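Local coordinates for protein aminoacyltransferase FemA (Staphylococcus aureus, PDB 1LRZ) that adds the second and third glycines of the pentaglycine bridge of staphylococcal peptidoglycan, using glycyl-tRNA as donor, at residues F3-A8 against H41-K46; K9-F14 against I53-L58; R194-E199 against V236-A241. All coordinates share one frame; numbering follows the deposited sequence.

Contact 1: F3-A8 against H41-K46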
loop_
_atom_site.group_PDB
_atom_site.type_symbol
_atom_site.label_atom_id
_atom_site.label_comp_id
_atom_site.label_asym_id
_atom_site.label_seq_id
_atom_site.Cartn_x
_atom_site.Cartn_y
_atom_site.Cartn_z
ATOM N N PHE A 3 2.836 -32.282 -7.803
ATOM C CA PHE A 3 3.540 -31.015 -7.936
ATOM C C PHE A 3 3.730 -30.889 -9.434
ATOM O O PHE A 3 4.027 -31.880 -10.103
ATOM C CB PHE A 3 4.906 -31.068 -7.250
ATOM C CG PHE A 3 5.596 -29.724 -7.145
ATOM C CD1 PHE A 3 5.356 -28.883 -6.061
ATOM C CD2 PHE A 3 6.510 -29.313 -8.114
ATOM C CE1 PHE A 3 6.018 -27.655 -5.937
ATOM C CE2 PHE A 3 7.177 -28.086 -8.003
ATOM C CZ PHE A 3 6.934 -27.257 -6.914
ATOM N N THR A 4 3.546 -29.693 -9.973
ATOM C CA THR A 4 3.710 -29.504 -11.403
ATOM C C THR A 4 3.863 -28.029 -11.772
ATOM O O THR A 4 3.806 -27.154 -10.909
ATOM C CB THR A 4 2.497 -30.092 -12.164
ATOM O OG1 THR A 4 2.712 -29.972 -13.574
ATOM C CG2 THR A 4 1.217 -29.350 -11.793
ATOM N N ASN A 5 4.092 -27.765 -13.054
ATOM C CA ASN A 5 4.199 -26.400 -13.540
ATOM C C ASN A 5 2.766 -25.983 -13.852
ATOM O O ASN A 5 1.936 -26.828 -14.176
ATOM C CB ASN A 5 5.059 -26.345 -14.803
ATOM C CG ASN A 5 6.539 -26.354 -14.490
ATOM O OD1 ASN A 5 7.112 -25.335 -14.087
ATOM N ND2 ASN A 5 7.164 -27.507 -14.650
ATOM N N LEU A 6 2.475 -24.693 -13.749
ATOM C CA LEU A 6 1.134 -24.193 -14.013
ATOM C C LEU A 6 1.165 -23.217 -15.176
ATOM O O LEU A 6 2.187 -22.570 -15.427
ATOM C CB LEU A 6 0.587 -23.457 -12.778
ATOM C CG LEU A 6 0.513 -24.147 -11.411
ATOM C CD1 LEU A 6 -0.014 -23.145 -10.393
ATOM C CD2 LEU A 6 -0.407 -25.384 -11.475
ATOM N N THR A 7 0.047 -23.105 -15.886
ATOM C CA THR A 7 -0.046 -22.146 -16.982
ATOM C C THR A 7 -0.327 -20.815 -16.297
ATOM O O THR A 7 -0.772 -20.791 -15.151
ATOM C CB THR A 7 -1.220 -22.462 -17.906
ATOM O OG1 THR A 7 -2.447 -22.272 -17.189
ATOM C CG2 THR A 7 -1.129 -23.923 -18.399
ATOM N N ALA A 8 -0.078 -19.710 -16.986
ATOM C CA ALA A 8 -0.311 -18.395 -16.409
ATOM C C ALA A 8 -1.776 -18.226 -16.007
ATOM O O ALA A 8 -2.085 -17.624 -14.972
ATOM C CB ALA A 8 0.097 -17.304 -17.410
ATOM N N HIS A 41 9.604 -19.240 -13.192
ATOM C CA HIS A 41 8.854 -20.492 -13.102
ATOM C C HIS A 41 7.517 -20.322 -12.390
ATOM O O HIS A 41 7.396 -19.543 -11.430
ATOM C CB HIS A 41 9.634 -21.551 -12.322
ATOM C CG HIS A 41 10.948 -21.929 -12.928
ATOM N ND1 HIS A 41 11.983 -21.031 -13.089
ATOM C CD2 HIS A 41 11.429 -23.130 -13.325
ATOM C CE1 HIS A 41 13.046 -21.665 -13.550
ATOM N NE2 HIS A 41 12.737 -22.941 -13.701
ATOM N N LEU A 42 6.517 -21.058 -12.867
ATOM C CA LEU A 42 5.201 -21.060 -12.247
ATOM C C LEU A 42 4.968 -22.510 -11.847
ATOM O O LEU A 42 4.763 -23.377 -12.707
ATOM C CB LEU A 42 4.118 -20.599 -13.224
ATOM C CG LEU A 42 4.191 -19.151 -13.726
ATOM C CD1 LEU A 42 3.015 -18.894 -14.665
ATOM C CD2 LEU A 42 4.164 -18.185 -12.552
ATOM N N VAL A 43 5.031 -22.776 -10.546
ATOM C CA VAL A 43 4.841 -24.124 -10.038
ATOM C C VAL A 43 3.636 -24.169 -9.102
ATOM O O VAL A 43 3.128 -23.124 -8.679
ATOM C CB VAL A 43 6.118 -24.626 -9.292
ATOM C CG1 VAL A 43 7.317 -24.602 -10.240
ATOM C CG2 VAL A 43 6.398 -23.759 -8.067
ATOM N N GLY A 44 3.166 -25.375 -8.800
ATOM C CA GLY A 44 2.035 -25.515 -7.912
ATOM C C GLY A 44 1.674 -26.971 -7.698
ATOM O O GLY A 44 2.420 -27.875 -8.082
ATOM N N ILE A 45 0.528 -27.192 -7.072
ATOM C CA ILE A 45 0.038 -28.536 -6.820
ATOM C C ILE A 45 -1.390 -28.594 -7.325
ATOM O O ILE A 45 -2.156 -27.637 -7.174
ATOM C CB ILE A 45 0.023 -28.876 -5.304
ATOM C CG1 ILE A 45 1.441 -28.860 -4.738
ATOM C CG2 ILE A 45 -0.621 -30.246 -5.080
ATOM C CD1 ILE A 45 1.490 -28.937 -3.232
ATOM N N LYS A 46 -1.737 -29.709 -7.953
ATOM C CA LYS A 46 -3.087 -29.919 -8.439
ATOM C C LYS A 46 -3.589 -31.173 -7.760
ATOM O O LYS A 46 -2.802 -32.073 -7.461
ATOM C CB LYS A 46 -3.101 -30.125 -9.943
ATOM C CG LYS A 46 -2.922 -28.858 -10.759
ATOM C CD LYS A 46 -3.109 -29.179 -12.223
ATOM C CE LYS A 46 -3.112 -27.941 -13.067
ATOM N NZ LYS A 46 -3.613 -28.271 -14.420
#
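T4 and G44 form the hydrogen-bonded pair of an antiparallel beta ladder, in which strand 2-5 edges the seven-stranded mixed sheet alongside strand 39-46. T4 N reaches G44 O at 2.9 Å, and G44 N returns a bond to T4 O at 2.8 Å. F3 with I45 and N5 with V43 are the flanking non-hydrogen-bonded pairs. Just past the strand, L6 N still donates to L42 O at 2.8 Å, but from above that carbonyl's plane, 44° out of it. Past this bond the L6 side chain lies over strand 39-46. Its CB stands 4.2 Å from L42 O, the same oxygen its own N-H holds. CG comes next, over the peptide joining V43 to G44. There the branches part: L6 CD1 drops to 3.6 Å from V43 O and also lies over G44 CA, in the room left by the glycine's missing side chain. L6 CD2 goes the other way, to 4.0 Å from K46 CE, as the lysine chain slides past it in the opposite direction. K46 then runs on to a salt bridge between its NZ and E10. T7 is the N-cap of helix 8-16, to which E10 belongs: T7 OG1 caps E10 N while E10 OE1 accepts from T7 N, a capping box. On the other face of the sheet, F3 has its CG anti to the backbone N (chi1 -170°), and the ring extends across V43 and I45. The ring tip, F3 CZ, packs 3.6 Å from V43 CB, and F3 CD1 lies 4.1 Å from I45 CG1. Between these two side chains, G44 O sits over one face of the F3 ring, offset toward its rim.

Contact 2: K9-F14 against I53-L58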
loop_
_atom_site.group_PDB
_atom_site.type_symbol
_atom_site.label_atom_id
_atom_site.label_comp_id
_atom_site.label_asym_id
_atom_site.label_seq_id
_atom_site.Cartn_x
_atom_site.Cartn_y
_atom_site.Cartn_z
ATOM N N LYS A 9 -2.675 -18.757 -16.828
ATOM C CA LYS A 9 -4.103 -18.651 -16.560
ATOM C C LYS A 9 -4.469 -19.371 -15.260
ATOM O O LYS A 9 -5.156 -18.817 -14.405
ATOM C CB LYS A 9 -4.888 -19.229 -17.742
ATOM C CG LYS A 9 -6.396 -19.168 -17.586
ATOM C CD LYS A 9 -7.094 -19.901 -18.730
ATOM C CE LYS A 9 -8.579 -20.090 -18.463
ATOM N NZ LYS A 9 -9.204 -20.936 -19.521
ATOM N N GLU A 10 -3.999 -20.602 -15.109
ATOM C CA GLU A 10 -4.286 -21.364 -13.898
ATOM C C GLU A 10 -3.722 -20.644 -12.681
ATOM O O GLU A 10 -4.362 -20.577 -11.646
ATOM C CB GLU A 10 -3.643 -22.753 -13.948
ATOM C CG GLU A 10 -3.985 -23.582 -15.160
ATOM C CD GLU A 10 -3.284 -24.923 -15.128
ATOM O OE1 GLU A 10 -2.065 -24.946 -14.868
ATOM O OE2 GLU A 10 -3.950 -25.949 -15.361
ATOM N N PHE A 11 -2.490 -20.162 -12.817
ATOM C CA PHE A 11 -1.792 -19.469 -11.748
ATOM C C PHE A 11 -2.580 -18.254 -11.279
ATOM O O PHE A 11 -2.885 -18.126 -10.099
ATOM C CB PHE A 11 -0.423 -19.002 -12.229
ATOM C CG PHE A 11 0.368 -18.291 -11.175
ATOM C CD1 PHE A 11 0.900 -18.994 -10.097
ATOM C CD2 PHE A 11 0.593 -16.921 -11.263
ATOM C CE1 PHE A 11 1.653 -18.343 -9.119
ATOM C CE2 PHE A 11 1.344 -16.253 -10.290
ATOM C CZ PHE A 11 1.876 -16.964 -9.218
ATOM N N GLY A 12 -2.904 -17.371 -12.217
ATOM C CA GLY A 12 -3.649 -16.164 -11.895
ATOM C C GLY A 12 -5.008 -16.408 -11.256
ATOM O O GLY A 12 -5.389 -15.719 -10.291
ATOM N N ALA A 13 -5.745 -17.378 -11.791
ATOM C CA ALA A 13 -7.069 -17.697 -11.274
ATOM C C ALA A 13 -6.990 -18.176 -9.832
ATOM O O ALA A 13 -7.792 -17.767 -8.978
ATOM C CB ALA A 13 -7.733 -18.769 -12.146
ATOM N N PHE A 14 -6.024 -19.045 -9.551
ATOM C CA PHE A 14 -5.889 -19.553 -8.191
ATOM C C PHE A 14 -5.456 -18.482 -7.200
ATOM O O PHE A 14 -6.080 -18.304 -6.155
ATOM C CB PHE A 14 -4.882 -20.693 -8.118
ATOM C CG PHE A 14 -4.658 -21.191 -6.729
ATOM C CD1 PHE A 14 -5.656 -21.895 -6.064
ATOM C CD2 PHE A 14 -3.448 -20.956 -6.079
ATOM C CE1 PHE A 14 -5.455 -22.368 -4.768
ATOM C CE2 PHE A 14 -3.227 -21.418 -4.790
ATOM C CZ PHE A 14 -4.233 -22.130 -4.126
ATOM N N ILE A 53 -4.344 -26.309 -6.002
ATOM C CA ILE A 53 -4.507 -26.118 -4.567
ATOM C C ILE A 53 -3.263 -25.478 -3.921
ATOM O O ILE A 53 -3.160 -25.403 -2.698
ATOM C CB ILE A 53 -4.840 -27.450 -3.837
ATOM C CG1 ILE A 53 -3.736 -28.484 -4.077
ATOM C CG2 ILE A 53 -6.189 -27.979 -4.326
ATOM C CD1 ILE A 53 -3.906 -29.758 -3.253
ATOM N N ALA A 54 -2.326 -25.021 -4.747
ATOM C CA ALA A 54 -1.108 -24.355 -4.268
ATOM C C ALA A 54 -0.369 -23.822 -5.473
ATOM O O ALA A 54 -0.380 -24.443 -6.537
ATOM C CB ALA A 54 -0.217 -25.327 -3.504
ATOM N N ALA A 55 0.277 -22.674 -5.315
ATOM C CA ALA A 55 1.006 -22.081 -6.428
ATOM C C ALA A 55 2.136 -21.178 -5.957
ATOM O O ALA A 55 2.132 -20.684 -4.827
ATOM C CB ALA A 55 0.042 -21.267 -7.305
ATOM N N CYS A 56 3.105 -20.956 -6.835
ATOM C CA CYS A 56 4.193 -20.063 -6.509
ATOM C C CYS A 56 4.937 -19.639 -7.743
ATOM O O CYS A 56 5.268 -20.458 -8.616
ATOM C CB CYS A 56 5.178 -20.701 -5.533
ATOM S SG CYS A 56 6.280 -19.483 -4.743
ATOM N N LEU A 57 5.165 -18.338 -7.827
ATOM C CA LEU A 57 5.928 -17.781 -8.916
ATOM C C LEU A 57 7.352 -17.767 -8.359
ATOM O O LEU A 57 7.593 -17.284 -7.250
ATOM C CB LEU A 57 5.438 -16.369 -9.235
ATOM C CG LEU A 57 6.199 -15.579 -10.297
ATOM C CD1 LEU A 57 5.345 -14.388 -10.722
ATOM C CD2 LEU A 57 7.532 -15.096 -9.746
ATOM N N LEU A 58 8.283 -18.335 -9.111
ATOM C CA LEU A 58 9.680 -18.394 -8.695
ATOM C C LEU A 58 10.528 -17.701 -9.740
ATOM O O LEU A 58 10.212 -17.757 -10.931
ATOM C CB LEU A 58 10.156 -19.850 -8.610
ATOM C CG LEU A 58 9.397 -20.889 -7.774
ATOM C CD1 LEU A 58 9.917 -22.287 -8.134
ATOM C CD2 LEU A 58 9.583 -20.601 -6.299
#
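F11 and F14, one helical turn apart, converge on A55 of the strand beneath them. The apolar contacts centre on that one methyl: A55 CB meets F11 CD1 at 3.7 Å and F14 CD2 also at 3.7 Å, so it sits between the two rings. F11 also reaches two residues further along the strand, to L57, its CZ lying 3.6 Å from L57 CB, where the two side chains cross at a slant. Both phenylalanines have CG anti to the backbone N (chi1 -179° for F11, 177° for F14), and both rings extend from the helix to the strand.

The second kind of contact is between ring and peptide. C56 N lies at the edge of the F11 ring, near its plane and 3.8 Å from F11 CE1. F14 meets the peptide between I53 and A54 instead, with F14 CZ 3.5 Å from A54 N. That peptide belongs to a classic beta bulge, where I53 and A54 both face I45 of the next strand. No hydrogen bond crosses between the two segments; the interface rests on aromatic and aliphatic packing, and the axes of segments 9-14 and 53-58 approach to 8.8 Å, at an angle of 112°.

Helix 8-16 thus lies against one face of the sheet at strands 39-46 and 52-63, in a fold consistent with the acetyltransferase clan. F11 also touches L42 on strand 39-46, and Q25 packs against both F11 and L57. A54 and C56 point away from helix 8-16 and meet F89 of helix 83-98, which places strand 52-63 between two helices.

Contact 3: R194-E199 against V236-A241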
loop_
_atom_site.group_PDB
_atom_site.type_symbol
_atom_site.label_atom_id
_atom_site.label_comp_id
_atom_site.label_asym_id
_atom_site.label_seq_id
_atom_site.Cartn_x
_atom_site.Cartn_y
_atom_site.Cartn_z
ATOM N N ARG A 194 -6.756 12.641 -9.142
ATOM C CA ARG A 194 -6.853 12.048 -10.467
ATOM C C ARG A 194 -5.806 10.954 -10.532
ATOM O O ARG A 194 -4.894 10.906 -9.697
ATOM C CB ARG A 194 -6.616 13.082 -11.578
ATOM C CG ARG A 194 -5.211 13.672 -11.688
ATOM C CD ARG A 194 -5.269 14.890 -12.619
ATOM N NE ARG A 194 -3.994 15.574 -12.810
ATOM C CZ ARG A 194 -3.038 15.149 -13.626
ATOM N NH1 ARG A 194 -1.906 15.831 -13.738
ATOM N NH2 ARG A 194 -3.217 14.041 -14.332
ATOM N N PHE A 195 -5.933 10.074 -11.514
ATOM C CA PHE A 195 -4.983 8.989 -11.654
ATOM C C PHE A 195 -4.058 9.233 -12.831
ATOM O O PHE A 195 -4.506 9.448 -13.959
ATOM C CB PHE A 195 -5.735 7.671 -11.809
ATOM C CG PHE A 195 -6.649 7.372 -10.657
ATOM C CD1 PHE A 195 -8.006 7.679 -10.735
ATOM C CD2 PHE A 195 -6.151 6.801 -9.488
ATOM C CE1 PHE A 195 -8.859 7.423 -9.658
ATOM C CE2 PHE A 195 -6.993 6.542 -8.405
ATOM C CZ PHE A 195 -8.350 6.852 -8.492
ATOM N N LEU A 196 -2.762 9.190 -12.545
ATOM C CA LEU A 196 -1.724 9.436 -13.530
ATOM C C LEU A 196 -1.427 8.257 -14.449
ATOM O O LEU A 196 -1.452 7.095 -14.025
ATOM C CB LEU A 196 -0.433 9.846 -12.818
ATOM C CG LEU A 196 -0.515 11.027 -11.849
ATOM C CD1 LEU A 196 0.880 11.338 -11.299
ATOM C CD2 LEU A 196 -1.077 12.240 -12.570
ATOM N N SER A 197 -1.136 8.578 -15.709
ATOM C CA SER A 197 -0.793 7.574 -16.715
ATOM C C SER A 197 0.727 7.596 -16.782
ATOM O O SER A 197 1.369 8.394 -16.099
ATOM C CB SER A 197 -1.356 7.947 -18.090
ATOM O OG SER A 197 -2.706 8.380 -18.006
ATOM N N GLU A 198 1.296 6.741 -17.621
ATOM C CA GLU A 198 2.740 6.662 -17.769
ATOM C C GLU A 198 3.415 7.987 -18.119
ATOM O O GLU A 198 4.457 8.329 -17.549
ATOM C CB GLU A 198 3.084 5.608 -18.830
ATOM C CG GLU A 198 4.567 5.429 -19.082
ATOM C CD GLU A 198 5.110 6.327 -20.194
ATOM O OE1 GLU A 198 4.332 7.120 -20.775
ATOM O OE2 GLU A 198 6.323 6.236 -20.492
ATOM N N GLU A 199 2.831 8.741 -19.046
ATOM C CA GLU A 199 3.448 10.000 -19.450
ATOM C C GLU A 199 3.528 11.040 -18.337
ATOM O O GLU A 199 4.294 11.994 -18.440
ATOM C CB GLU A 199 2.747 10.591 -20.687
ATOM C CG GLU A 199 1.433 11.317 -20.447
ATOM C CD GLU A 199 0.309 10.397 -20.018
ATOM O OE1 GLU A 199 0.496 9.160 -20.062
ATOM O OE2 GLU A 199 -0.767 10.915 -19.643
ATOM N N VAL A 236 -2.574 -1.583 -10.787
ATOM C CA VAL A 236 -1.770 -0.510 -10.226
ATOM C C VAL A 236 -2.467 0.817 -10.527
ATOM O O VAL A 236 -3.016 1.005 -11.605
ATOM C CB VAL A 236 -0.320 -0.502 -10.798
ATOM C CG1 VAL A 236 -0.340 -0.430 -12.320
ATOM C CG2 VAL A 236 0.449 0.683 -10.226
ATOM N N LEU A 237 -2.464 1.727 -9.557
ATOM C CA LEU A 237 -3.072 3.038 -9.731
ATOM C C LEU A 237 -2.137 4.041 -9.079
ATOM O O LEU A 237 -1.488 3.730 -8.072
ATOM C CB LEU A 237 -4.461 3.095 -9.071
ATOM C CG LEU A 237 -5.609 2.404 -9.816
ATOM C CD1 LEU A 237 -6.888 2.479 -8.979
ATOM C CD2 LEU A 237 -5.799 3.079 -11.181
ATOM N N VAL A 238 -2.071 5.237 -9.662
ATOM C CA VAL A 238 -1.194 6.300 -9.182
ATOM C C VAL A 238 -2.006 7.559 -8.894
ATOM O O VAL A 238 -1.996 8.513 -9.678
ATOM C CB VAL A 238 -0.109 6.649 -10.243
ATOM C CG1 VAL A 238 0.873 7.690 -9.684
ATOM C CG2 VAL A 238 0.642 5.386 -10.663
ATOM N N PRO A 239 -2.735 7.574 -7.769
ATOM C CA PRO A 239 -3.522 8.770 -7.466
ATOM C C PRO A 239 -2.644 9.982 -7.153
ATOM O O PRO A 239 -1.610 9.862 -6.497
ATOM C CB PRO A 239 -4.360 8.339 -6.264
ATOM C CG PRO A 239 -3.462 7.320 -5.569
ATOM C CD PRO A 239 -2.913 6.533 -6.735
ATOM N N LEU A 240 -3.067 11.141 -7.649
ATOM C CA LEU A 240 -2.385 12.408 -7.422
ATOM C C LEU A 240 -3.404 13.392 -6.839
ATOM O O LEU A 240 -4.466 13.618 -7.431
ATOM C CB LEU A 240 -1.837 12.998 -8.737
ATOM C CG LEU A 240 -1.459 14.494 -8.607
ATOM C CD1 LEU A 240 -0.157 14.621 -7.813
ATOM C CD2 LEU A 240 -1.318 15.162 -9.980
ATOM N N ALA A 241 -3.095 13.951 -5.673
ATOM C CA ALA A 241 -3.966 14.944 -5.057
ATOM C C ALA A 241 -3.423 16.242 -5.634
ATOM O O ALA A 241 -2.196 16.429 -5.707
ATOM C CB ALA A 241 -3.805 14.931 -3.533
HETATM O O HOH W 1 -3.023 5.591 -12.268
#
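R194 O is approached by two groups of the opposite strand: L240 N donates to it at 2.8 Å, and P239 CA adds a CA-H...O contact at 3.4 Å. R194 N completes the pair by donating to L240 O. One step on, L196 N points almost straight at V238 O, with an N-H...O angle of 178° over 3.0 Å. The same two residues are joined a second time through a water, which donates to L196 O and accepts from V238 N, each at 2.8 Å. These bonds make strand 192-195 the antiparallel edge strand of the large mixed sheet, next to strand 236-244, in a second subdomain whose alpha/beta build is consistent with the acetyltransferase clan. On the face of R194 and L240, the arginine starts with CG between the backbone N and the carbonyl carbon (chi1 67°) and then runs extended beside the leucine. L240 CD2 lies over one face of the guanidinium, 3.9 Å from R194 NH1. Acidic partners beyond the two segments hold the charged group: NE in a salt bridge with E310, NH2 in one with E200. L196 fills in beside them. Its CD1 packs 4.0 Å from V238 CG1, the two side chains crossing at about a right angle, while CD2 turns to L240 CD2. Helix 201-207 lies against this face, with I203 on R194 and L196, F204 on V238 and F207 on L240. F195 and P239 form a non-hydrogen-bonded pair on the opposite face. F195 CE2 comes 3.8 Å from P239 CB, and CD2 reaches L237 CB as the two side chains cross at a slant. Helix 341-355 borders the ring there through E348 and M349.

Overall arrangement
Contacts 1 and 2 work on one sheet: strand 2-5 leads straight into helix 8-16, strands 39-46 and 52-63 are neighbours, and the four segments alternate along the chain. The contacts touch through the K46-E10 salt bridge and through L6 packing on A55. Contact 1 is a partly buried sheet edge built on backbone bonds; contact 2 is buried and wholly a matter of packing. Contact 3, also partly buried, repeats the edge-strand chemistry of contact 1 in the other sheet, adding a water that bridges L196 and V238 and an arginine whose guanidinium face is covered by a leucine methyl. Its centre lies about 34 Å from that of contact 1 and about 29 Å from that of contact 2.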